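Local structure of probable starch synthase 4, chloroplastic/amyloplastic (Arabidopsis thaliana, 6GNE) at residues 268-273 with 406-411; 275-280 with 380-385. The protein belongs to the starch synthases, two-domain glycosyltransferases of the GT-B clan, and holds ADP in a pocket between its domains. One frame throughout, in Å; residues are numbered along the deposited sequence.

Both interactions fasten one long loop, which runs from strand 257-259 to helix 287-300, onto neighbouring helices of the second half of the chain. Interaction 1 fixes residues 268-273 at the end of helix 402-408, interaction 2 fixes residues 275-280 on helix 377-386, and their centres lie about 8 Å apart. They meet where the rings of Trp269 and His381 stack, with Tyr409 OH 3.7 Å from His381 ND1. Asp274, the residue between the two loop segments, is hydrogen-bonded through OD2 to both Tyr409 OH and His381 ND1. Both reach the nucleotide: the Trp269 side chain comes within about 4 Å of ADP at the nearest atoms, and Tyr384 OH is hydrogen-bonded to ribose O2'.

Interaction 1 (268-273 with 406-411)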
ATOM      1  N   SER A 268     -12.120   6.886  -6.822  1.00 43.74           N
ATOM      2  CA  SER A 268     -11.548   5.846  -7.715  1.00 42.71           C
ATOM      3  C   SER A 268     -12.168   4.469  -7.528  1.00 41.14           C
ATOM      4  O   SER A 268     -12.535   3.813  -8.494  1.00 43.14           O
ATOM      5  CB  SER A 268     -10.044   5.714  -7.508  1.00 42.05           C
ATOM      6  OG  SER A 268      -9.365   6.732  -8.215  1.00 47.73           O
ATOM      7  N   TRP A 269     -12.266   4.015  -6.283  1.00 39.51           N
ATOM      8  CA  TRP A 269     -12.878   2.714  -5.967  1.00 37.93           C
ATOM      9  C   TRP A 269     -14.348   2.911  -5.623  1.00 38.14           C
ATOM     10  O   TRP A 269     -14.704   3.086  -4.463  1.00 37.31           O
ATOM     11  CB  TRP A 269     -12.091   2.024  -4.861  1.00 35.99           C
ATOM     12  CG  TRP A 269     -10.682   1.722  -5.284  1.00 35.81           C
ATOM     13  CD1 TRP A 269      -9.546   2.416  -4.947  1.00 36.37           C
ATOM     14  CD2 TRP A 269     -10.260   0.669  -6.139  1.00 35.76           C
ATOM     15  NE1 TRP A 269      -8.441   1.844  -5.537  1.00 35.85           N
ATOM     16  CE2 TRP A 269      -8.860   0.783  -6.289  1.00 36.58           C
ATOM     17  CE3 TRP A 269     -10.931  -0.345  -6.820  1.00 36.18           C
ATOM     18  CZ2 TRP A 269      -8.129  -0.101  -7.074  1.00 37.10           C
ATOM     19  CZ3 TRP A 269     -10.209  -1.214  -7.593  1.00 36.67           C
ATOM     20  CH2 TRP A 269      -8.827  -1.098  -7.716  1.00 36.49           C
ATOM     21  N   ASN A 270     -15.187   2.935  -6.655  1.00 38.62           N
ATOM     22  CA  ASN A 270     -16.622   3.169  -6.497  1.00 39.84           C
ATOM     23  C   ASN A 270     -17.378   2.403  -7.573  1.00 40.61           C
ATOM     24  O   ASN A 270     -17.302   2.776  -8.744  1.00 43.17           O
ATOM     25  CB  ASN A 270     -16.941   4.664  -6.627  1.00 40.53           C
ATOM     26  CG  ASN A 270     -18.416   4.992  -6.386  1.00 41.12           C
ATOM     27  OD1 ASN A 270     -19.279   4.118  -6.256  1.00 40.44           O
ATOM     28  ND2 ASN A 270     -18.705   6.262  -6.346  1.00 41.62           N
ATOM     29  N   PRO A 271     -18.134   1.359  -7.188  1.00 40.59           N
ATOM     30  CA  PRO A 271     -18.853   0.568  -8.197  1.00 41.69           C
ATOM     31  C   PRO A 271     -19.884   1.360  -9.052  1.00 44.24           C
ATOM     32  O   PRO A 271     -20.179   0.971 -10.178  1.00 44.98           O
ATOM     33  CB  PRO A 271     -19.554  -0.504  -7.355  1.00 41.38           C
ATOM     34  CG  PRO A 271     -19.736   0.129  -6.018  1.00 41.05           C
ATOM     35  CD  PRO A 271     -18.450   0.889  -5.831  1.00 40.21           C
ATOM     36  N   ALA A 272     -20.423   2.444  -8.499  1.00 45.72           N
ATOM     37  CA  ALA A 272     -21.418   3.270  -9.182  1.00 47.52           C
ATOM     38  C   ALA A 272     -20.873   4.035 -10.375  1.00 47.78           C
ATOM     39  O   ALA A 272     -21.641   4.379 -11.269  1.00 49.26           O
ATOM     40  CB  ALA A 272     -22.074   4.242  -8.199  1.00 47.96           C
ATOM     41  N   THR A 273     -19.575   4.337 -10.359  1.00 46.12           N
ATOM     42  CA  THR A 273     -18.960   5.160 -11.409  1.00 47.19           C
ATOM     43  C   THR A 273     -17.687   4.563 -11.949  1.00 46.59           C
ATOM     44  O   THR A 273     -16.927   5.263 -12.563  1.00 47.01           O
ATOM     45  CB  THR A 273     -18.596   6.580 -10.876  1.00 46.94           C
ATOM     46  OG1 THR A 273     -17.649   6.463  -9.818  1.00 45.32           O
ATOM     47  CG2 THR A 273     -19.798   7.304 -10.357  1.00 48.98           C
ATOM     48  N   ALA A 406     -12.684  -4.845  -1.690  1.00 25.98           N
ATOM     49  CA  ALA A 406     -13.663  -5.910  -1.856  1.00 26.04           C
ATOM     50  C   ALA A 406     -15.017  -5.544  -1.226  1.00 26.78           C
ATOM     51  O   ALA A 406     -16.053  -5.627  -1.885  1.00 27.94           O
ATOM     52  CB  ALA A 406     -13.147  -7.211  -1.281  1.00 25.82           C
ATOM     53  N   MET A 407     -15.013  -5.116   0.031  1.00 26.65           N
ATOM     54  CA  MET A 407     -16.264  -4.754   0.697  1.00 28.28           C
ATOM     55  C   MET A 407     -16.977  -3.558   0.033  1.00 29.80           C
ATOM     56  O   MET A 407     -18.204  -3.504  -0.048  1.00 30.02           O
ATOM     57  CB  MET A 407     -16.004  -4.453   2.164  1.00 28.34           C
ATOM     58  CG  MET A 407     -15.731  -5.706   2.965  1.00 28.07           C
ATOM     59  SD  MET A 407     -15.671  -5.447   4.727  1.00 28.93           S
ATOM     60  CE  MET A 407     -14.060  -4.693   4.907  1.00 27.58           C
ATOM     61  N   ARG A 408     -16.192  -2.618  -0.470  1.00 30.46           N
ATOM     62  CA  ARG A 408     -16.727  -1.495  -1.215  1.00 32.81           C
ATOM     63  C   ARG A 408     -17.484  -1.975  -2.454  1.00 33.08           C
ATOM     64  O   ARG A 408     -18.484  -1.378  -2.811  1.00 33.96           O
ATOM     65  CB  ARG A 408     -15.579  -0.538  -1.582  1.00 34.13           C
ATOM     66  CG  ARG A 408     -15.897   0.643  -2.481  1.00 35.50           C
ATOM     67  CD  ARG A 408     -16.810   1.626  -1.794  1.00 37.95           C
ATOM     68  NE  ARG A 408     -16.813   2.902  -2.507  1.00 40.96           N
ATOM     69  CZ  ARG A 408     -17.814   3.786  -2.537  1.00 41.76           C
ATOM     70  NH1 ARG A 408     -18.938   3.561  -1.889  1.00 41.40           N
ATOM     71  NH2 ARG A 408     -17.666   4.929  -3.210  1.00 42.11           N
ATOM     72  N   TYR A 409     -17.004  -3.049  -3.079  1.00 32.52           N
ATOM     73  CA  TYR A 409     -17.624  -3.663  -4.263  1.00 33.54           C
ATOM     74  C   TYR A 409     -18.545  -4.846  -3.901  1.00 33.09           C
ATOM     75  O   TYR A 409     -18.933  -5.635  -4.766  1.00 33.58           O
ATOM     76  CB  TYR A 409     -16.524  -4.098  -5.267  1.00 33.36           C
ATOM     77  CG  TYR A 409     -15.925  -2.943  -6.029  1.00 34.51           C
ATOM     78  CD1 TYR A 409     -15.156  -1.991  -5.394  1.00 34.98           C
ATOM     79  CD2 TYR A 409     -16.157  -2.773  -7.395  1.00 37.29           C
ATOM     80  CE1 TYR A 409     -14.619  -0.908  -6.095  1.00 36.56           C
ATOM     81  CE2 TYR A 409     -15.628  -1.684  -8.108  1.00 37.20           C
ATOM     82  CZ  TYR A 409     -14.865  -0.761  -7.446  1.00 36.73           C
ATOM     83  OH  TYR A 409     -14.327   0.304  -8.097  1.00 37.92           O
ATOM     84  N   GLY A 410     -18.901  -4.959  -2.629  1.00 32.54           N
ATOM     85  CA  GLY A 410     -19.842  -5.958  -2.161  1.00 32.90           C
ATOM     86  C   GLY A 410     -19.330  -7.384  -1.998  1.00 32.48           C
ATOM     87  O   GLY A 410     -20.149  -8.275  -1.723  1.00 32.60           O
ATOM     88  N   SER A 411     -18.019  -7.610  -2.180  1.00 31.19           N
ATOM     89  CA  SER A 411     -17.438  -8.943  -2.036  1.00 31.55           C
ATOM     90  C   SER A 411     -17.043  -9.129  -0.569  1.00 31.22           C
ATOM     91  O   SER A 411     -16.341  -8.283  -0.008  1.00 31.47           O
ATOM     92  CB  SER A 411     -16.234  -9.108  -2.976  1.00 31.33           C
ATOM     93  OG  SER A 411     -15.692 -10.424  -2.976  1.00 31.18           O
TER
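Pro271 lies flat on the ring of Tyr409, and this is the close-packed side of the contact. Its CD sits 4.2 Å from the centroid of the Tyr409 ring, almost on the ring normal, a CH-pi contact that suits the rigid, polarised methylenes of proline. Trp269 meets the same tyrosine at about a right angle: Trp269 CE3 is 3.8 Å from Tyr409 CE1, which lies in the indole plane at its edge. Tyr409 OH is 3.1 Å from Asn270 N and is hydrogen-bonded to Asp274 OD2. Trp269, Pro271 and Tyr409 are all buried.

The other side is more polar and partly exposed. Arg408, the last helical residue, bends at chi2 (67°), and its NE donates to Trp269 O at 2.9 Å, with an N-H...O angle of 158°. The acceptor lies near the guanidinium plane. NH2 is hydrogen-bonded to Thr266 O, a second loop carbonyl, while the Asn270 amide lies by the NH2 end, its CG 3.3 Å from Arg408 NH2 and its OD1 over one guanidinium face, the two planes 30° apart. Asn270 OD1 is engaged in an Asx turn, accepting from Ala272 N. Behind Tyr409 the helix ends in a Schellman motif, where Gly410 accommodates the positive phi.

Chemically, then, arginine serves here as a donor to backbone carbonyls and tyrosine as a flat apolar platform with a polar tip, which ties the loop's course to the helix end through main-chain as well as side-chain atoms.

Interaction 2 (275-280 with 380-385); sequences PFLKAQ and SHTIYA. With ADP (adenosine-5'-diphosphate), chain F.
Phe276 and His381 supply the aromatic part of this contact. Phe276 CD2 stands 3.3 Å above the plane of the His381 imidazole, over its centre, but the rings are inclined at 35° with centroids 4.5 Å apart, so the pair is oblique. Trp269 stacks on the opposite face, leaving the imidazole sandwiched between two aromatic side chains of the loop. Histidine suits this place because it offers two faces for packing and still has a polar rim: ND1 is hydrogen-bonded to Asp274, which should help fix the ring's rotation.

The apolar part lies further along the helix. Leu277 sends CD2 to the helix surface, 3.6 Å from Ala385 CB and 3.7 Å from His381 O, one turn earlier. Alanine's small side chain lets the branched leucine come close to the helix. Thr382 CG2 lies 3.7 Å from Phe276 O. The threonine's chi1 of 53° places OG1 where it is hydrogen-bonded back to Leu379 O, so the hydroxyl is satisfied within the helix and the methyl is turned to the loop.

Contacts with the ligand come from another side of the same helix. Tyr384 OH and ADP O2' are hydrogen-bonded at 2.7 Å, either being a possible donor, with the ribose oxygen in the plane of the phenol ring at its edge. Ser380 makes a van der Waals approach to the adenine, its CB 4.0 Å from ADP C2, while its OG is hydrogen-bonded to Glu377 O. Helix 377-386 flanks the six-stranded parallel sheet, of order 3-2-1-4-5-6, in the Rossmann-like C-terminal domain of the GT-B fold; the 275-280 loop covers one side of it, and Tyr384 and Ser380 are its contribution to the ADP pocket.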
ATOM      1  N   PRO A 275     -15.195   3.223 -14.315  1.00 53.86           N
ATOM      2  CA  PRO A 275     -15.176   3.128 -15.796  1.00 54.65           C
ATOM      3  C   PRO A 275     -14.656   1.775 -16.304  1.00 54.45           C
ATOM      4  O   PRO A 275     -15.019   1.389 -17.402  1.00 57.40           O
ATOM      5  CB  PRO A 275     -14.246   4.272 -16.221  1.00 54.67           C
ATOM      6  CG  PRO A 275     -13.349   4.510 -15.037  1.00 53.70           C
ATOM      7  CD  PRO A 275     -14.132   4.123 -13.794  1.00 53.16           C
ATOM      8  N   PHE A 276     -13.859   1.068 -15.501  1.00 52.63           N
ATOM      9  CA  PHE A 276     -13.366  -0.276 -15.865  1.00 52.13           C
ATOM     10  C   PHE A 276     -14.425  -1.409 -15.866  1.00 51.59           C
ATOM     11  O   PHE A 276     -14.150  -2.496 -16.359  1.00 50.29           O
ATOM     12  CB  PHE A 276     -12.236  -0.701 -14.936  1.00 49.96           C
ATOM     13  CG  PHE A 276     -11.039   0.186 -14.987  1.00 50.56           C
ATOM     14  CD1 PHE A 276     -10.184   0.171 -16.087  1.00 51.86           C
ATOM     15  CD2 PHE A 276     -10.729   1.020 -13.917  1.00 49.82           C
ATOM     16  CE1 PHE A 276      -9.056   0.996 -16.113  1.00 52.85           C
ATOM     17  CE2 PHE A 276      -9.594   1.840 -13.928  1.00 49.00           C
ATOM     18  CZ  PHE A 276      -8.752   1.827 -15.016  1.00 50.98           C
ATOM     19  N   LEU A 277     -15.613  -1.162 -15.317  1.00 50.98           N
ATOM     20  CA  LEU A 277     -16.642  -2.196 -15.212  1.00 50.10           C
ATOM     21  C   LEU A 277     -17.505  -2.268 -16.437  1.00 52.51           C
ATOM     22  O   LEU A 277     -17.684  -1.283 -17.122  1.00 55.12           O
ATOM     23  CB  LEU A 277     -17.554  -1.953 -13.986  1.00 47.86           C
ATOM     24  CG  LEU A 277     -16.975  -2.033 -12.580  1.00 45.60           C
ATOM     25  CD1 LEU A 277     -18.064  -2.012 -11.514  1.00 44.85           C
ATOM     26  CD2 LEU A 277     -16.094  -3.254 -12.409  1.00 44.66           C
ATOM     27  N   LYS A 278     -18.099  -3.427 -16.659  1.00 55.42           N
ATOM     28  CA  LYS A 278     -19.160  -3.564 -17.658  1.00 60.59           C
ATOM     29  C   LYS A 278     -20.432  -2.846 -17.192  1.00 58.98           C
ATOM     30  O   LYS A 278     -21.009  -2.046 -17.946  1.00 61.62           O
ATOM     31  CB  LYS A 278     -19.478  -5.056 -17.941  1.00 64.42           C
ATOM     32  CG  LYS A 278     -20.342  -5.275 -19.199  1.00 70.80           C
ATOM     33  CD  LYS A 278     -21.338  -6.437 -19.088  1.00 72.36           C
ATOM     34  CE  LYS A 278     -22.611  -6.207 -19.918  1.00 75.67           C
ATOM     35  NZ  LYS A 278     -23.825  -6.668 -19.147  1.00 77.21           N
ATOM     36  N   ALA A 279     -20.875  -3.174 -15.975  1.00 54.30           N
ATOM     37  CA  ALA A 279     -22.062  -2.569 -15.390  1.00 52.92           C
ATOM     38  C   ALA A 279     -21.743  -1.964 -14.031  1.00 49.52           C
ATOM     39  O   ALA A 279     -20.853  -2.411 -13.314  1.00 46.66           O
ATOM     40  CB  ALA A 279     -23.186  -3.582 -15.279  1.00 53.06           C
ATOM     41  N   GLN A 280     -22.510  -0.947 -13.689  1.00 48.97           N
ATOM     42  CA  GLN A 280     -22.325  -0.167 -12.491  1.00 47.11           C
ATOM     43  C   GLN A 280     -23.345  -0.681 -11.486  1.00 45.02           C
ATOM     44  O   GLN A 280     -24.331  -1.266 -11.852  1.00 44.46           O
ATOM     45  CB  GLN A 280     -22.551   1.346 -12.775  1.00 49.98           C
ATOM     46  CG  GLN A 280     -22.099   1.900 -14.150  1.00 52.40           C
ATOM     47  CD  GLN A 280     -20.616   2.214 -14.229  1.00 51.24           C
ATOM     48  OE1 GLN A 280     -20.242   3.353 -14.437  1.00 53.90           O
ATOM     49  NE2 GLN A 280     -19.769   1.213 -14.044  1.00 49.51           N
ATOM     50  N   SER A 380      -8.467  -6.400 -12.115  1.00 36.45           N
ATOM     51  CA  SER A 380      -8.753  -6.314 -10.684  1.00 33.69           C
ATOM     52  C   SER A 380     -10.094  -5.668 -10.398  1.00 32.73           C
ATOM     53  O   SER A 380     -10.876  -6.191  -9.611  1.00 31.92           O
ATOM     54  CB  SER A 380      -7.632  -5.626  -9.897  1.00 31.91           C
ATOM     55  OG  SER A 380      -7.582  -4.256 -10.123  1.00 31.46           O
ATOM     56  N   HIS A 381     -10.388  -4.555 -11.061  1.00 33.48           N
ATOM     57  CA  HIS A 381     -11.715  -3.951 -10.937  1.00 33.47           C
ATOM     58  C   HIS A 381     -12.838  -4.956 -11.164  1.00 33.42           C
ATOM     59  O   HIS A 381     -13.696  -5.094 -10.309  1.00 33.20           O
ATOM     60  CB  HIS A 381     -11.870  -2.731 -11.836  1.00 34.79           C
ATOM     61  CG  HIS A 381     -11.145  -1.515 -11.343  1.00 34.73           C
ATOM     62  ND1 HIS A 381     -11.764  -0.524 -10.621  1.00 33.74           N
ATOM     63  CD2 HIS A 381      -9.848  -1.138 -11.460  1.00 35.15           C
ATOM     64  CE1 HIS A 381     -10.886   0.412 -10.324  1.00 34.06           C
ATOM     65  NE2 HIS A 381      -9.714   0.063 -10.814  1.00 33.94           N
ATOM     66  N   THR A 382     -12.825  -5.666 -12.289  1.00 35.51           N
ATOM     67  CA  THR A 382     -13.918  -6.603 -12.620  1.00 36.72           C
ATOM     68  C   THR A 382     -13.949  -7.793 -11.659  1.00 35.93           C
ATOM     69  O   THR A 382     -15.019  -8.341 -11.394  1.00 36.29           O
ATOM     70  CB  THR A 382     -13.868  -7.099 -14.093  1.00 40.14           C
ATOM     71  OG1 THR A 382     -12.570  -7.633 -14.395  1.00 42.79           O
ATOM     72  CG2 THR A 382     -14.125  -5.962 -15.086  1.00 41.37           C
ATOM     73  N   ILE A 383     -12.794  -8.182 -11.102  1.00 35.35           N
ATOM     74  CA  ILE A 383     -12.745  -9.286 -10.124  1.00 33.70           C
ATOM     75  C   ILE A 383     -13.359  -8.912  -8.803  1.00 32.28           C
ATOM     76  O   ILE A 383     -14.122  -9.707  -8.245  1.00 33.96           O
ATOM     77  CB  ILE A 383     -11.330  -9.882  -9.955  1.00 32.81           C
ATOM     78  CG1 ILE A 383     -10.966 -10.691 -11.199  1.00 33.74           C
ATOM     79  CG2 ILE A 383     -11.262 -10.784  -8.733  1.00 32.25           C
ATOM     80  CD1 ILE A 383      -9.504 -11.071 -11.280  1.00 34.52           C
ATOM     81  N   TYR A 384     -13.039  -7.732  -8.290  1.00 31.84           N
ATOM     82  CA  TYR A 384     -13.701  -7.228  -7.067  1.00 31.04           C
ATOM     83  C   TYR A 384     -15.225  -7.186  -7.310  1.00 32.13           C
ATOM     84  O   TYR A 384     -16.003  -7.678  -6.494  1.00 33.86           O
ATOM     85  CB  TYR A 384     -13.214  -5.831  -6.676  1.00 30.73           C
ATOM     86  CG  TYR A 384     -11.798  -5.733  -6.126  1.00 30.54           C
ATOM     87  CD1 TYR A 384     -11.430  -6.380  -4.934  1.00 29.94           C
ATOM     88  CD2 TYR A 384     -10.832  -4.943  -6.761  1.00 31.03           C
ATOM     89  CE1 TYR A 384     -10.142  -6.276  -4.411  1.00 29.04           C
ATOM     90  CE2 TYR A 384      -9.524  -4.832  -6.246  1.00 31.44           C
ATOM     91  CZ  TYR A 384      -9.177  -5.493  -5.068  1.00 29.67           C
ATOM     92  OH  TYR A 384      -7.899  -5.359  -4.574  1.00 27.87           O
ATOM     93  N   ALA A 385     -15.650  -6.614  -8.429  1.00 31.54           N
ATOM     94  CA  ALA A 385     -17.061  -6.502  -8.746  1.00 32.48           C
ATOM     95  C   ALA A 385     -17.763  -7.850  -8.850  1.00 33.26           C
ATOM     96  O   ALA A 385     -18.831  -8.036  -8.258  1.00 33.32           O
ATOM     97  CB  ALA A 385     -17.239  -5.750 -10.057  1.00 33.74           C
TER
HETATM   98  PB  ADP F 601       0.408  -4.753  -0.542  1.00 27.46           P
HETATM   99  O1B ADP F 601       0.731  -3.311  -0.284  1.00 28.85           O
HETATM  100  O2B ADP F 601       0.503  -5.218  -1.966  1.00 27.40           O
HETATM  101  O3B ADP F 601       1.188  -5.656   0.385  1.00 28.09           O
HETATM  102  PA  ADP F 601      -2.287  -3.818  -0.106  1.00 28.50           P
HETATM  103  O1A ADP F 601      -3.572  -4.553   0.141  1.00 29.64           O
HETATM  104  O2A ADP F 601      -1.969  -2.738   0.894  1.00 30.69           O
HETATM  105  O3A ADP F 601      -1.144  -4.951  -0.168  1.00 27.33           O
HETATM  106  O5' ADP F 601      -2.271  -3.140  -1.562  1.00 28.95           O
HETATM  107  C5' ADP F 601      -2.463  -3.896  -2.758  1.00 29.36           C
HETATM  108  C4' ADP F 601      -2.934  -3.062  -3.964  1.00 28.85           C
HETATM  109  O4' ADP F 601      -2.360  -3.586  -5.171  1.00 28.56           O
HETATM  110  C3' ADP F 601      -4.428  -3.139  -4.201  1.00 28.13           C
HETATM  111  O3' ADP F 601      -4.839  -1.966  -4.883  1.00 27.88           O
HETATM  112  C2' ADP F 601      -4.581  -4.315  -5.130  1.00 27.70           C
HETATM  113  O2' ADP F 601      -5.772  -4.266  -5.893  1.00 28.75           O
HETATM  114  C1' ADP F 601      -3.375  -4.142  -6.005  1.00 28.36           C
HETATM  115  N9  ADP F 601      -2.861  -5.407  -6.575  1.00 29.82           N
HETATM  116  C8  ADP F 601      -2.123  -6.335  -5.955  1.00 29.22           C
HETATM  117  N7  ADP F 601      -1.796  -7.330  -6.810  1.00 29.29           N
HETATM  118  C5  ADP F 601      -2.327  -7.040  -8.008  1.00 29.69           C
HETATM  119  C6  ADP F 601      -2.374  -7.672  -9.364  1.00 29.92           C
HETATM  120  N6  ADP F 601      -1.763  -8.863  -9.584  1.00 28.33           N
HETATM  121  N1  ADP F 601      -3.054  -7.008 -10.342  1.00 29.74           N
HETATM  122  C2  ADP F 601      -3.677  -5.828 -10.090  1.00 30.03           C
HETATM  123  N3  ADP F 601      -3.672  -5.222  -8.891  1.00 29.05           N
HETATM  124  C4  ADP F 601      -3.031  -5.770  -7.839  1.00 29.65           C